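Local coordinates for SUMO1 linked HERC2 ZZ domain (Small ubiquitin-related modifier 1,E3 ubiquitin-protein ligase HERC2) (Homo sapiens, PDB 6WW3), which joins the SUMO1 tail to the zinc-binding ZZ domain of the E3 ubiquitin ligase HERC2, a module that binds SUMO1 and histone H3, at residues F19-N22 / G23-K27. Numbering follows the deposited sequence.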
ATOM      1  N   PHE A  19      -9.127  -2.430  -4.273  1.00  8.75           N
ATOM      2  CA  PHE A  19      -9.764  -1.172  -3.864  1.00  8.24           C
ATOM      3  C   PHE A  19     -11.006  -1.380  -3.000  1.00  9.65           C
ATOM      4  O   PHE A  19     -11.955  -2.030  -3.426  1.00  7.53           O
ATOM      5  CB  PHE A  19     -10.161  -0.340  -5.081  1.00  9.63           C
ATOM      6  CG  PHE A  19     -10.828   0.958  -4.729  1.00  9.34           C
ATOM      7  CD1 PHE A  19     -10.070   2.073  -4.409  1.00  8.34           C
ATOM      8  CD2 PHE A  19     -12.202   1.051  -4.670  1.00 10.80           C
ATOM      9  CE1 PHE A  19     -10.685   3.268  -4.075  1.00 10.42           C
ATOM     10  CE2 PHE A  19     -12.815   2.241  -4.315  1.00 13.98           C
ATOM     11  CZ  PHE A  19     -12.054   3.348  -4.022  1.00 11.30           C
ATOM     12  N   PRO A  20     -11.008  -0.814  -1.786  1.00  9.34           N
ATOM     13  CA  PRO A  20      -9.887  -0.099  -1.168  1.00  9.33           C
ATOM     14  C   PRO A  20      -8.843  -1.093  -0.696  1.00 11.06           C
ATOM     15  O   PRO A  20      -9.188  -2.279  -0.576  1.00 12.04           O
ATOM     16  CB  PRO A  20     -10.530   0.599   0.033  1.00  8.20           C
ATOM     17  CG  PRO A  20     -11.634  -0.358   0.431  1.00  9.42           C
ATOM     18  CD  PRO A  20     -12.174  -0.883  -0.889  1.00  9.05           C
ATOM     19  N   ILE A  21      -7.597  -0.655  -0.476  1.00  8.19           N
ATOM     20  CA  ILE A  21      -6.613  -1.547   0.121  1.00  7.17           C
ATOM     21  C   ILE A  21      -7.122  -1.989   1.489  1.00  9.20           C
ATOM     22  O   ILE A  21      -7.549  -1.163   2.308  1.00  6.15           O
ATOM     23  CB  ILE A  21      -5.243  -0.857   0.235  1.00  6.34           C
ATOM     24  CG1 ILE A  21      -4.684  -0.516  -1.155  1.00  7.72           C
ATOM     25  CG2 ILE A  21      -4.242  -1.748   1.013  1.00  6.36           C
ATOM     26  CD1 ILE A  21      -3.254  -0.063  -1.140  1.00  6.31           C
ATOM     27  N   ASN A  22      -7.084  -3.297   1.743  1.00  8.03           N
ATOM     28  CA  ASN A  22      -7.271  -3.796   3.094  1.00  8.25           C
ATOM     29  C   ASN A  22      -5.934  -4.317   3.624  1.00  8.10           C
ATOM     30  O   ASN A  22      -5.062  -4.716   2.854  1.00  9.29           O
ATOM     31  CB  ASN A  22      -8.369  -4.874   3.165  1.00 12.36           C
ATOM     32  CG  ASN A  22      -8.002  -6.152   2.435  1.00 13.43           C
ATOM     33  OD1 ASN A  22      -8.119  -6.237   1.219  1.00 15.62           O
ATOM     34  ND2 ASN A  22      -7.532  -7.144   3.176  1.00 14.43           N
ATOM     35  N   GLY A  23      -5.762  -4.259   4.943  1.00  8.19           N
ATOM     36  CA  GLY A  23      -4.484  -4.540   5.561  1.00  8.42           C
ATOM     37  C   GLY A  23      -3.590  -3.312   5.613  1.00  9.48           C
ATOM     38  O   GLY A  23      -4.051  -2.167   5.548  1.00  5.41           O
ATOM     39  N   SER A  24      -2.284  -3.559   5.748  1.00  7.94           N
ATOM     40  CA  SER A  24      -1.334  -2.454   5.755  1.00  8.60           C
ATOM     41  C   SER A  24      -1.159  -1.898   4.348  1.00  8.28           C
ATOM     42  O   SER A  24      -1.124  -2.641   3.363  1.00  8.45           O
ATOM     43  CB  SER A  24       0.025  -2.874   6.320  1.00  9.36           C
ATOM     44  OG  SER A  24      -0.057  -3.185   7.703  1.00  9.26           O
ATOM     45  N   ARG A  25      -1.054  -0.578   4.268  1.00  7.02           N
ATOM     46  CA  ARG A  25      -0.868   0.150   3.023  1.00  7.32           C
ATOM     47  C   ARG A  25       0.583   0.604   2.913  1.00  6.59           C
ATOM     48  O   ARG A  25       1.165   1.095   3.880  1.00  6.91           O
ATOM     49  CB  ARG A  25      -1.810   1.359   2.994  1.00  5.84           C
ATOM     50  CG  ARG A  25      -1.447   2.447   2.018  1.00  4.98           C
ATOM     51  CD  ARG A  25      -2.219   3.732   2.288  1.00  6.80           C
ATOM     52  NE  ARG A  25      -1.912   4.742   1.275  1.00  6.99           N
ATOM     53  CZ  ARG A  25      -2.268   6.019   1.324  1.00  7.95           C
ATOM     54  NH1 ARG A  25      -2.958   6.489   2.350  1.00  7.66           N
ATOM     55  NH2 ARG A  25      -1.922   6.831   0.328  1.00  9.39           N
ATOM     56  N   PHE A  26       1.172   0.447   1.734  1.00  7.05           N
ATOM     57  CA  PHE A  26       2.558   0.854   1.514  1.00  6.03           C
ATOM     58  C   PHE A  26       2.595   1.943   0.447  1.00  7.56           C
ATOM     59  O   PHE A  26       2.431   1.657  -0.742  1.00  7.28           O
ATOM     60  CB  PHE A  26       3.433  -0.338   1.125  1.00  5.37           C
ATOM     61  CG  PHE A  26       3.578  -1.354   2.226  1.00  8.36           C
ATOM     62  CD1 PHE A  26       4.673  -1.314   3.080  1.00  5.51           C
ATOM     63  CD2 PHE A  26       2.595  -2.316   2.437  1.00  8.08           C
ATOM     64  CE1 PHE A  26       4.800  -2.236   4.109  1.00  6.07           C
ATOM     65  CE2 PHE A  26       2.713  -3.238   3.467  1.00  5.80           C
ATOM     66  CZ  PHE A  26       3.826  -3.195   4.298  1.00 11.90           C
ATOM     67  N   LYS A  27       2.839   3.186   0.871  1.00  8.42           N
ATOM     68  CA  LYS A  27       2.884   4.327  -0.040  1.00  9.05           C
ATOM     69  C   LYS A  27       4.327   4.626  -0.434  1.00  5.79           C
ATOM     70  O   LYS A  27       5.193   4.779   0.430  1.00  9.35           O
ATOM     71  CB  LYS A  27       2.253   5.566   0.598  1.00  5.93           C
ATOM     72  CG  LYS A  27       2.323   6.810  -0.324  1.00 10.89           C
ATOM     73  CD  LYS A  27       1.563   8.002   0.259  1.00 12.62           C
ATOM     74  CE  LYS A  27       1.751   9.276  -0.569  1.00 13.83           C
ATOM     75  NZ  LYS A  27       1.416   9.118  -2.019  1.00  9.96           N
TER
HETATM   76  O   HOH W   1      -2.327  -5.011   2.523  1.00  9.14           O
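Ile21 and Arg25 meet across the bend at Gly23 through a loose apolar touch, Ile21 CG2 lying 4.4 Å from Arg25 CB, while the same methyl approaches Ser24 O at 4.0 Å. The methyl reaches this far because CG2 runs anti to the backbone N of Ile21, with chi1 at -64° for CG1. A single water lies 2.8 Å from both Asn22 O and Ser24 O, placed to donate to each, though with more acceptors in reach than protons it need not serve both at once. Gly23 takes the bend at phi 86° and psi -159°, backbone angles for which glycine is well suited. Asn22 ND2 bonds the carbonyl of Glu4, in the N-terminal segment that is probably the SUMO1 part of this engineered fusion; Ser24 OG bonds Asn56, and Arg25 NE forms a salt bridge with Asp35. Ile21 also touches the four-cysteine zinc site of Cys13, Cys16, Cys37 and Cys40, its side chain about 6 Å from the metal. The turn thus links two small antiparallel sheets of the zinc finger: the short, weakly bonded strand about 21-22 pairs with 7-8, whereas strand 25-28 runs between strands 35-36 and 52-55.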